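Local coordinates for protein Phthiocerol/phenolphthiocerol synthesis polyketide synthase type I PpsC (Mycobacterium tuberculosis, PDB 5NJI) that probably dehydrates beta-hydroxyacyl intermediates, through this dehydratase domain, during polyketide assembly of phthiocerol and phenolphthiocerol lipids, at residues V262-F267 against V313-L318; L98-M103 against T138-T143. The protein carries 1 engineered substitution. One frame throughout, in Å; residues are numbered along the deposited sequence. Where two conformers were deposited one is given.

Contacts 1 and 2 are antiparallel strand pairs that share a border: strand 262-272 of contact 1 lies directly beside strand 93-100 of contact 2, and Val-265 O and Leu-100 N, 2.8 Å apart, probably form one of the hydrogen bonds that join them. Their centres lie about 12 Å apart. Contact 1 is mostly buried; it is rich in valines and lines the path of the acyl chain and thioester. Contact 2 is only partly buried, with alanines and leucines on its inner side but water, threonine hydroxyls and an arginine on the outer, near the adenine. Each lends a backbone carbonyl to the pantetheine arm of the same bound acyl-CoA.

Contact 1 (V262-F267 against V313-L318); sequences VVPVRF and VEMAVL. With 8Z2 (~{S}-[2-[3-[[(2~{R})-4-[[[(2~{R},3~{S},4~{R},5~{R})-5-(6-aminopurin-9-yl)-4-oxidanyl-3-phosphonooxy-oxolan-2-yl]methoxy-oxidanyl-phosphoryl]oxy-oxidanyl-phosphoryl]oxy-3,3-dimethyl-2-oxidanyl-butanoyl]amino]propanoylamino]ethyl] (~{E})-dodec-2-enethioate), chain B.
Val-265 and Arg-266 both turn their backbone N-H toward Glu-314 O, forming a classic beta bulge in this antiparallel strand pair of the double hotdog fold. The oxygen is shared unequally: Val-265 N lies 2.8 Å from Glu-314 O on an almost straight path (177°), whereas Arg-266 N reaches Glu-314 O weakly at 3.3 Å. Regular pairing frames the bulge. Val-263 and Ala-316 exchange two backbone bonds, and Glu-314 N donates to Arg-266 O at 2.8 Å. Pro-264 suits its place because it faces Met-315 in a non-hydrogen-bonded pair, where this partner strand asks for no N-H. Its carbonyl serves the bound enoyl-CoA instead: the pantetheine amide NP1 donates to Pro-264 O at 3.0 Å (146°), while the proline ring packs against the thioester end of the acyl chain.

The face of Val-262, Val-313 and Phe-267 is apolar and lies towards the acyl chain and helix 226-234. With CG1 anti to the backbone N (chi1 172°), Val-262 sets that methyl 3.6 Å from Met-315 CB, and its other branch, CG2, meets the terminal acyl carbon C12 at 3.7 Å. Met-315 bends at its sulfur so that CE also reaches Val-262 CG1. Further along, Phe-267 and Val-313 lie side by side, CE1 of the ring being 3.6 Å from Val-313 CG2, with Leu-233 against the same ring.

The other face is mixed: Arg-266 and Glu-314 share it with Val-263 and Ala-316. Glu-314 spends OE2 on a salt bridge to Arg-292, while its OE1 rests 3.7 Å from the aliphatic CD of Arg-266, short of that arginine's charged nitrogens.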
loop_
_atom_site.group_PDB
_atom_site.type_symbol
_atom_site.label_atom_id
_atom_site.label_comp_id
_atom_site.label_asym_id
_atom_site.label_seq_id
_atom_site.Cartn_x
_atom_site.Cartn_y
_atom_site.Cartn_z
ATOM N N VAL A 262 10.400 3.137 10.561
ATOM C CA VAL A 262 9.936 1.785 10.319
ATOM C C VAL A 262 9.276 1.791 8.952
ATOM O O VAL A 262 8.288 2.505 8.743
ATOM C CB VAL A 262 8.967 1.332 11.420
ATOM C CG1 VAL A 262 8.339 -0.006 11.076
ATOM C CG2 VAL A 262 9.715 1.278 12.746
ATOM N N VAL A 263 9.837 1.036 8.011
ATOM C CA VAL A 263 9.277 1.057 6.662
ATOM C C VAL A 263 8.959 -0.353 6.181
ATOM O O VAL A 263 9.694 -1.311 6.477
ATOM C CB VAL A 263 10.195 1.786 5.663
ATOM C CG1 VAL A 263 10.473 3.214 6.146
ATOM C CG2 VAL A 263 11.496 1.031 5.399
ATOM N N PRO A 264 7.871 -0.513 5.433
ATOM C CA PRO A 264 7.559 -1.812 4.854
ATOM C C PRO A 264 8.592 -2.207 3.827
ATOM O O PRO A 264 9.037 -1.379 3.026
ATOM C CB PRO A 264 6.187 -1.598 4.208
ATOM C CG PRO A 264 5.633 -0.395 4.855
ATOM C CD PRO A 264 6.808 0.467 5.147
ATOM N N VAL A 265 8.968 -3.485 3.866
ATOM C CA VAL A 265 9.871 -4.061 2.877
ATOM C C VAL A 265 9.259 -5.243 2.151
ATOM O O VAL A 265 9.779 -5.637 1.098
ATOM C CB VAL A 265 11.215 -4.468 3.506
ATOM C CG1 VAL A 265 11.967 -3.236 3.992
ATOM C CG2 VAL A 265 11.014 -5.459 4.644
ATOM N N ARG A 266 8.179 -5.825 2.658
ATOM C CA ARG A 266 7.538 -6.949 2.004
ATOM C C ARG A 266 6.075 -7.013 2.414
ATOM O O ARG A 266 5.733 -6.783 3.578
ATOM C CB ARG A 266 8.253 -8.248 2.373
ATOM C CG ARG A 266 7.832 -9.480 1.636
ATOM C CD ARG A 266 8.908 -10.583 1.840
ATOM N NE ARG A 266 8.640 -11.795 1.068
ATOM C CZ ARG A 266 7.779 -12.733 1.444
ATOM N NH1 ARG A 266 7.105 -12.590 2.572
ATOM N NH2 ARG A 266 7.587 -13.814 0.699
ATOM N N PHE A 267 5.223 -7.322 1.451
ATOM C CA PHE A 267 3.840 -7.675 1.708
ATOM C C PHE A 267 3.645 -9.101 1.244
ATOM O O PHE A 267 4.248 -9.524 0.251
ATOM C CB PHE A 267 2.836 -6.780 0.970
ATOM C CG PHE A 267 2.916 -5.312 1.306
ATOM C CD1 PHE A 267 2.394 -4.806 2.477
ATOM C CD2 PHE A 267 3.458 -4.424 0.402
ATOM C CE1 PHE A 267 2.464 -3.448 2.757
ATOM C CE2 PHE A 267 3.516 -3.067 0.675
ATOM C CZ PHE A 267 3.019 -2.586 1.859
ATOM N N VAL A 313 2.611 -7.850 6.591
ATOM C CA VAL A 313 3.395 -6.690 6.207
ATOM C C VAL A 313 4.661 -6.739 7.045
ATOM O O VAL A 313 4.614 -6.641 8.280
ATOM C CB VAL A 313 2.636 -5.364 6.378
ATOM C CG1 VAL A 313 2.028 -5.251 7.726
ATOM C CG2 VAL A 313 3.560 -4.154 6.083
ATOM N N GLU A 314 5.782 -6.924 6.379
ATOM C CA GLU A 314 7.076 -7.044 7.033
ATOM C C GLU A 314 7.783 -5.702 6.968
ATOM O O GLU A 314 7.893 -5.115 5.889
ATOM C CB GLU A 314 7.909 -8.120 6.344
ATOM C CG GLU A 314 9.304 -8.294 6.869
ATOM C CD GLU A 314 10.008 -9.441 6.157
ATOM O OE1 GLU A 314 9.312 -10.259 5.513
ATOM O OE2 GLU A 314 11.243 -9.528 6.264
ATOM N N MET A 315 8.225 -5.198 8.118
ATOM C CA MET A 315 8.837 -3.886 8.200
ATOM C C MET A 315 10.253 -3.972 8.750
ATOM O O MET A 315 10.552 -4.786 9.626
ATOM C CB MET A 315 7.966 -2.960 9.040
ATOM C CG MET A 315 6.584 -2.875 8.407
ATOM S SD MET A 315 5.555 -1.600 9.037
ATOM C CE MET A 315 5.119 -2.361 10.596
ATOM N N ALA A 316 11.122 -3.158 8.177
ATOM C CA ALA A 316 12.481 -2.986 8.647
ATOM C C ALA A 316 12.561 -1.756 9.535
ATOM O O ALA A 316 11.808 -0.792 9.366
ATOM C CB ALA A 316 13.440 -2.841 7.474
ATOM N N VAL A 317 13.454 -1.808 10.512
ATOM C CA VAL A 317 13.585 -0.744 11.495
ATOM C C VAL A 317 14.914 -0.057 11.239
ATOM O O VAL A 317 15.978 -0.667 11.393
ATOM C CB VAL A 317 13.498 -1.283 12.931
ATOM C CG1 VAL A 317 13.556 -0.139 13.939
ATOM C CG2 VAL A 317 12.218 -2.095 13.121
ATOM N N LEU A 318 14.847 1.201 10.832
ATOM C CA LEU A 318 16.031 1.964 10.487
ATOM C C LEU A 318 16.250 3.064 11.528
ATOM O O LEU A 318 17.365 3.275 11.991
ATOM C CB LEU A 318 15.881 2.558 9.086
ATOM C CG LEU A 318 15.102 1.701 8.082
ATOM C CD1 LEU A 318 14.978 2.409 6.749
ATOM C CD2 LEU A 318 15.743 0.333 7.897
HETATM C C2 8Z2 B . 15.562 -10.279 -4.295
HETATM C C4 8Z2 B . 17.048 -8.900 -3.123
HETATM C C5 8Z2 B . 17.881 -8.946 -4.136
HETATM C C6 8Z2 B . 17.604 -9.647 -5.207
HETATM C C8 8Z2 B . 18.800 -7.739 -2.663
HETATM C C10 8Z2 B . 4.942 1.820 12.342
HETATM C C11 8Z2 B . 5.138 0.800 13.389
HETATM C C12 8Z2 B . 6.340 1.111 14.197
HETATM N N9 8Z2 B . 17.594 -8.099 -2.231
HETATM N N7 8Z2 B . 18.930 -8.216 -3.856
HETATM N N3 8Z2 B . 15.877 -9.559 -3.174
HETATM N N1 8Z2 B . 16.463 -10.328 -5.320
HETATM N N6 8Z2 B . 18.529 -9.603 -6.132
HETATM C "C1'" 8Z2 B . 16.523 -8.106 -1.039
HETATM C "C2'" 8Z2 B . 16.920 -9.372 -0.379
HETATM O "O2'" 8Z2 B . 15.618 -9.921 -0.227
HETATM C "C3'" 8Z2 B . 17.716 -8.845 0.924
HETATM O "O3'" 8Z2 B . 18.582 -9.916 1.402
HETATM C "C4'" 8Z2 B . 16.371 -8.068 1.538
HETATM O "O4'" 8Z2 B . 16.029 -7.324 0.278
HETATM C "C5'" 8Z2 B . 16.333 -7.046 2.663
HETATM O "O5'" 8Z2 B . 17.038 -5.881 2.452
HETATM P P1 8Z2 B . 18.479 -5.752 2.147
HETATM O O11 8Z2 B . 18.384 -5.826 0.693
HETATM O O12 8Z2 B . 19.364 -6.895 2.489
HETATM O O6 8Z2 B . 19.166 -4.283 2.675
HETATM P P2 8Z2 B . 19.509 -3.118 1.611
HETATM O O21 8Z2 B . 19.519 -3.624 0.107
HETATM O O22 8Z2 B . 20.612 -2.247 1.632
HETATM O O7 8Z2 B . 18.171 -2.260 1.988
HETATM C CPA 8Z2 B . 17.271 -2.423 3.098
HETATM C CPB 8Z2 B . 16.217 -1.304 2.881
HETATM C CP8 8Z2 B . 15.630 -1.518 1.474
HETATM C CP7 8Z2 B . 15.124 -1.345 3.899
HETATM C CP9 8Z2 B . 16.925 0.044 2.955
HETATM O OP3 8Z2 B . 15.065 -2.769 1.491
HETATM C CP6 8Z2 B . 14.569 -0.470 1.046
HETATM O OP2 8Z2 B . 14.890 0.660 0.972
HETATM N NP2 8Z2 B . 13.403 -0.916 0.601
HETATM C CP5 8Z2 B . 12.316 -0.108 0.094
HETATM C CP4 8Z2 B . 11.348 0.209 1.218
HETATM C CP3 8Z2 B . 10.212 1.083 0.639
HETATM O OP1 8Z2 B . 10.395 1.727 -0.336
HETATM N NP1 8Z2 B . 9.064 1.097 1.271
HETATM C CP2 8Z2 B . 7.933 1.835 0.797
HETATM C CP1 8Z2 B . 8.060 3.290 1.078
HETATM S S 8Z2 B . 7.991 3.622 2.866
HETATM P P3 8Z2 B . 19.807 -10.427 0.246
HETATM O O31 8Z2 B . 20.337 -8.938 -0.351
HETATM O O32 8Z2 B . 19.382 -11.041 -0.944
HETATM O O33 8Z2 B . 20.995 -11.159 0.696
HETATM C CA1 8Z2 B . 6.504 3.407 3.169
HETATM C CA2 8Z2 B . 6.098 3.658 4.573
HETATM O OA1 8Z2 B . 5.632 3.076 2.430
HETATM C CA3 8Z2 B . 4.685 3.415 4.932
HETATM C CA4 8Z2 B . 4.303 3.622 6.339
HETATM C CA5 8Z2 B . 2.921 3.112 6.662
HETATM C CA6 8Z2 B . 2.624 3.304 8.141
HETATM C CA7 8Z2 B . 3.337 2.235 9.002
HETATM C CA8 8Z2 B . 3.459 2.640 10.458
HETATM C CA9 8Z2 B . 3.833 1.479 11.419
#

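Contact 2 (L98-M103 against T138-T143); sequences LDLRQM and THATAT. With 8Z2 (~{S}-[2-[3-[[(2~{R})-4-[[[(2~{R},3~{S},4~{R},5~{R})-5-(6-aminopurin-9-yl)-4-oxidanyl-3-phosphonooxy-oxolan-2-yl]methoxy-oxidanyl-phosphoryl]oxy-oxidanyl-phosphoryl]oxy-3,3-dimethyl-2-oxidanyl-butanoyl]amino]propanoylamino]ethyl] (~{E})-dodec-2-enethioate), chain B.
This is a backbone-paired, partly buried contact between neighbouring antiparallel strands, in which Leu-98, Asp-99 and Leu-100 lie opposite Ala-142, Thr-141 and Ala-140 beside the bound acyl-CoA. Asp-99 and Thr-141 form the hydrogen-bonded pair, Asp-99 N to Thr-141 O at 2.8 Å and Thr-141 N to Asp-99 O at 3.1 Å. Where 98-103 leaves the strand, His-139 O still receives weak bonds from the N-H groups of Arg-101 and Gln-102. The imidazole holds the departing loop: His-139 ND1 donates to Gln-102 O at 2.9 Å (162°). That oxygen sits in the ring plane, although the donor stands 54° out of the carbonyl plane. Thr-129 takes up NE2, so bonds at both nitrogens limit rotation of the ring.

The side chains of Leu-98 and Arg-101 each have two conformers, and their contacts hold tentatively, for the ones given. On the inner face, Leu-98 CG rests 3.9 Å from Ala-142 CB, and Leu-100 CD2 is 4.0 Å from Ala-140 CB. Small alanines suit this place because Tyr-73 and Ala-77 of helix 70-84 pack against them, the helix that the sheet wraps in this hotdog unit. Next door, His-139 and Ala-140 both face Ile-127, a classic beta bulge.

The outer face is polar. Thr-138 CG2 lies over the centre of the Arg-101 guanidinium, 4.1 Å from CZ, and adenine C6 lies over the opposite face, offset toward its rim. Thr-141 OG1 meets two waters, one bound to Asp-99 OD2 and the other to Arg-101 NH1. At the strand's end, the pantetheine amide NP2 donates to Leu-100 O at 3.0 Å.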
loop_
_atom_site.group_PDB
_atom_site.type_symbol
_atom_site.label_atom_id
_atom_site.label_comp_id
_atom_site.label_asym_id
_atom_site.label_seq_id
_atom_site.Cartn_x
_atom_site.Cartn_y
_atom_site.Cartn_z
ATOM N N LEU A 98 5.021 -9.204 -2.471
ATOM C CA LEU A 98 5.551 -7.985 -3.055
ATOM C C LEU A 98 6.771 -7.583 -2.253
ATOM O O LEU A 98 6.698 -7.421 -1.034
ATOM C CB LEU A 98 4.515 -6.863 -3.075
ATOM C CG LEU A 98 4.957 -5.649 -3.892
ATOM C CD1 LEU A 98 3.753 -4.922 -4.430
ATOM C CD2 LEU A 98 5.815 -4.703 -3.072
ATOM N N ASP A 99 7.875 -7.443 -2.942
ATOM C CA ASP A 99 9.086 -7.091 -2.318
ATOM C C ASP A 99 9.435 -5.602 -2.626
ATOM O O ASP A 99 9.581 -5.325 -3.755
ATOM C CB ASP A 99 10.264 -7.981 -2.797
ATOM C CG ASP A 99 10.073 -9.493 -2.403
ATOM O OD1 ASP A 99 9.800 -9.753 -1.266
ATOM O OD2 ASP A 99 10.262 -10.403 -3.171
ATOM N N LEU A 100 9.686 -4.773 -1.610
ATOM C CA LEU A 100 10.024 -3.350 -1.781
ATOM C C LEU A 100 11.555 -3.298 -1.616
ATOM O O LEU A 100 12.041 -3.345 -0.528
ATOM C CB LEU A 100 9.308 -2.458 -0.739
ATOM C CG LEU A 100 7.784 -2.593 -0.827
ATOM C CD1 LEU A 100 7.057 -1.850 0.264
ATOM C CD2 LEU A 100 7.321 -2.122 -2.217
ATOM N N ARG A 101 12.275 -3.354 -2.720
ATOM C CA ARG A 101 13.733 -3.408 -2.675
ATOM C C ARG A 101 14.567 -2.002 -2.488
ATOM O O ARG A 101 15.610 -2.066 -2.007
ATOM C CB ARG A 101 14.131 -4.140 -3.968
ATOM C CG ARG A 101 13.122 -5.264 -4.373
ATOM C CD ARG A 101 13.673 -6.588 -4.892
ATOM N NE ARG A 101 15.025 -6.398 -5.419
ATOM C CZ ARG A 101 15.497 -7.034 -6.525
ATOM N NH1 ARG A 101 14.652 -7.932 -7.157
ATOM N NH2 ARG A 101 16.801 -6.748 -6.993
ATOM N N GLN A 102 14.078 -0.930 -3.077
ATOM C CA GLN A 102 14.746 0.350 -2.995
ATOM C C GLN A 102 13.773 1.503 -3.014
ATOM O O GLN A 102 12.917 1.533 -3.783
ATOM C CB GLN A 102 15.791 0.496 -4.132
ATOM C CG GLN A 102 16.554 1.810 -4.051
ATOM C CD GLN A 102 17.758 1.912 -5.006
ATOM O OE1 GLN A 102 18.306 0.908 -5.360
ATOM N NE2 GLN A 102 18.174 3.103 -5.366
ATOM N N MET A 103 13.951 2.401 -2.107
ATOM C CA MET A 103 13.049 3.534 -2.017
ATOM C C MET A 103 13.147 4.369 -3.280
ATOM O O MET A 103 14.231 4.529 -3.855
ATOM C CB MET A 103 13.385 4.403 -0.810
ATOM C CG MET A 103 12.575 4.129 0.408
ATOM S SD MET A 103 12.849 5.406 1.649
ATOM C CE MET A 103 12.475 4.434 3.106
ATOM N N THR A 138 15.805 -1.307 -10.002
ATOM C CA THR A 138 14.609 -2.033 -9.571
ATOM C C THR A 138 14.151 -1.565 -8.192
ATOM O O THR A 138 14.932 -1.575 -7.238
ATOM C CB THR A 138 14.876 -3.537 -9.538
ATOM O OG1 THR A 138 15.192 -3.999 -10.864
ATOM C CG2 THR A 138 13.662 -4.288 -9.029
ATOM N N HIS A 139 12.881 -1.172 -8.085
ATOM C CA HIS A 139 12.337 -0.708 -6.817
ATOM C C HIS A 139 11.457 -1.729 -6.140
ATOM O O HIS A 139 11.411 -1.767 -4.909
ATOM C CB HIS A 139 11.545 0.588 -7.022
ATOM C CG HIS A 139 12.412 1.723 -7.442
ATOM N ND1 HIS A 139 13.203 2.417 -6.554
ATOM C CD2 HIS A 139 12.663 2.246 -8.664
ATOM C CE1 HIS A 139 13.902 3.327 -7.210
ATOM N NE2 HIS A 139 13.586 3.249 -8.491
ATOM N N ALA A 140 10.747 -2.554 -6.898
ATOM C CA ALA A 140 9.837 -3.515 -6.314
ATOM C C ALA A 140 9.626 -4.641 -7.305
ATOM O O ALA A 140 9.735 -4.449 -8.512
ATOM C CB ALA A 140 8.494 -2.873 -5.943
ATOM N N THR A 141 9.317 -5.815 -6.769
ATOM C CA THR A 141 8.889 -6.962 -7.545
ATOM C C THR A 141 7.644 -7.524 -6.894
ATOM O O THR A 141 7.465 -7.392 -5.681
ATOM C CB THR A 141 9.959 -8.057 -7.613
ATOM O OG1 THR A 141 10.321 -8.451 -6.284
ATOM C CG2 THR A 141 11.177 -7.561 -8.331
ATOM N N ALA A 142 6.767 -8.130 -7.697
ATOM C CA ALA A 142 5.554 -8.703 -7.133
ATOM C C ALA A 142 5.155 -9.957 -7.890
ATOM O O ALA A 142 5.340 -10.063 -9.104
ATOM C CB ALA A 142 4.378 -7.731 -7.152
ATOM N N THR A 143 4.616 -10.917 -7.154
ATOM C CA THR A 143 3.935 -12.055 -7.750
ATOM C C THR A 143 2.438 -11.856 -7.570
ATOM O O THR A 143 1.952 -11.713 -6.438
ATOM C CB THR A 143 4.394 -13.365 -7.116
ATOM O OG1 THR A 143 5.794 -13.531 -7.328
ATOM C CG2 THR A 143 3.658 -14.526 -7.745
HETATM C C2 8Z2 B . 15.562 -10.279 -4.295
HETATM C C4 8Z2 B . 17.048 -8.900 -3.123
HETATM C C5 8Z2 B . 17.881 -8.946 -4.136
HETATM C C6 8Z2 B . 17.604 -9.647 -5.207
HETATM C C8 8Z2 B . 18.800 -7.739 -2.663
HETATM C C10 8Z2 B . 4.942 1.820 12.342
HETATM C C11 8Z2 B . 5.138 0.800 13.389
HETATM C C12 8Z2 B . 6.340 1.111 14.197
HETATM N N9 8Z2 B . 17.594 -8.099 -2.231
HETATM N N7 8Z2 B . 18.930 -8.216 -3.856
HETATM N N3 8Z2 B . 15.877 -9.559 -3.174
HETATM N N1 8Z2 B . 16.463 -10.328 -5.320
HETATM N N6 8Z2 B . 18.529 -9.603 -6.132
HETATM C "C1'" 8Z2 B . 16.523 -8.106 -1.039
HETATM C "C2'" 8Z2 B . 16.920 -9.372 -0.379
HETATM O "O2'" 8Z2 B . 15.618 -9.921 -0.227
HETATM C "C3'" 8Z2 B . 17.716 -8.845 0.924
HETATM O "O3'" 8Z2 B . 18.582 -9.916 1.402
HETATM C "C4'" 8Z2 B . 16.371 -8.068 1.538
HETATM O "O4'" 8Z2 B . 16.029 -7.324 0.278
HETATM C "C5'" 8Z2 B . 16.333 -7.046 2.663
HETATM O "O5'" 8Z2 B . 17.038 -5.881 2.452
HETATM P P1 8Z2 B . 18.479 -5.752 2.147
HETATM O O11 8Z2 B . 18.384 -5.826 0.693
HETATM O O12 8Z2 B . 19.364 -6.895 2.489
HETATM O O6 8Z2 B . 19.166 -4.283 2.675
HETATM P P2 8Z2 B . 19.509 -3.118 1.611
HETATM O O21 8Z2 B . 19.519 -3.624 0.107
HETATM O O22 8Z2 B . 20.612 -2.247 1.632
HETATM O O7 8Z2 B . 18.171 -2.260 1.988
HETATM C CPA 8Z2 B . 17.271 -2.423 3.098
HETATM C CPB 8Z2 B . 16.217 -1.304 2.881
HETATM C CP8 8Z2 B . 15.630 -1.518 1.474
HETATM C CP7 8Z2 B . 15.124 -1.345 3.899
HETATM C CP9 8Z2 B . 16.925 0.044 2.955
HETATM O OP3 8Z2 B . 15.065 -2.769 1.491
HETATM C CP6 8Z2 B . 14.569 -0.470 1.046
HETATM O OP2 8Z2 B . 14.890 0.660 0.972
HETATM N NP2 8Z2 B . 13.403 -0.916 0.601
HETATM C CP5 8Z2 B . 12.316 -0.108 0.094
HETATM C CP4 8Z2 B . 11.348 0.209 1.218
HETATM C CP3 8Z2 B . 10.212 1.083 0.639
HETATM O OP1 8Z2 B . 10.395 1.727 -0.336
HETATM N NP1 8Z2 B . 9.064 1.097 1.271
HETATM C CP2 8Z2 B . 7.933 1.835 0.797
HETATM C CP1 8Z2 B . 8.060 3.290 1.078
HETATM S S 8Z2 B . 7.991 3.622 2.866
HETATM P P3 8Z2 B . 19.807 -10.427 0.246
HETATM O O31 8Z2 B . 20.337 -8.938 -0.351
HETATM O O32 8Z2 B . 19.382 -11.041 -0.944
HETATM O O33 8Z2 B . 20.995 -11.159 0.696
HETATM C CA1 8Z2 B . 6.504 3.407 3.169
HETATM C CA2 8Z2 B . 6.098 3.658 4.573
HETATM O OA1 8Z2 B . 5.632 3.076 2.430
HETATM C CA3 8Z2 B . 4.685 3.415 4.932
HETATM C CA4 8Z2 B . 4.303 3.622 6.339
HETATM C CA5 8Z2 B . 2.921 3.112 6.662
HETATM C CA6 8Z2 B . 2.624 3.304 8.141
HETATM C CA7 8Z2 B . 3.337 2.235 9.002
HETATM C CA8 8Z2 B . 3.459 2.640 10.458
HETATM C CA9 8Z2 B . 3.833 1.479 11.419
HETATM O O HOH W 1 8.369 -10.355 -5.250
HETATM O O HOH W 2 12.657 -9.333 -5.599
HETATM O O HOH W 3 17.526 -2.155 -6.576
#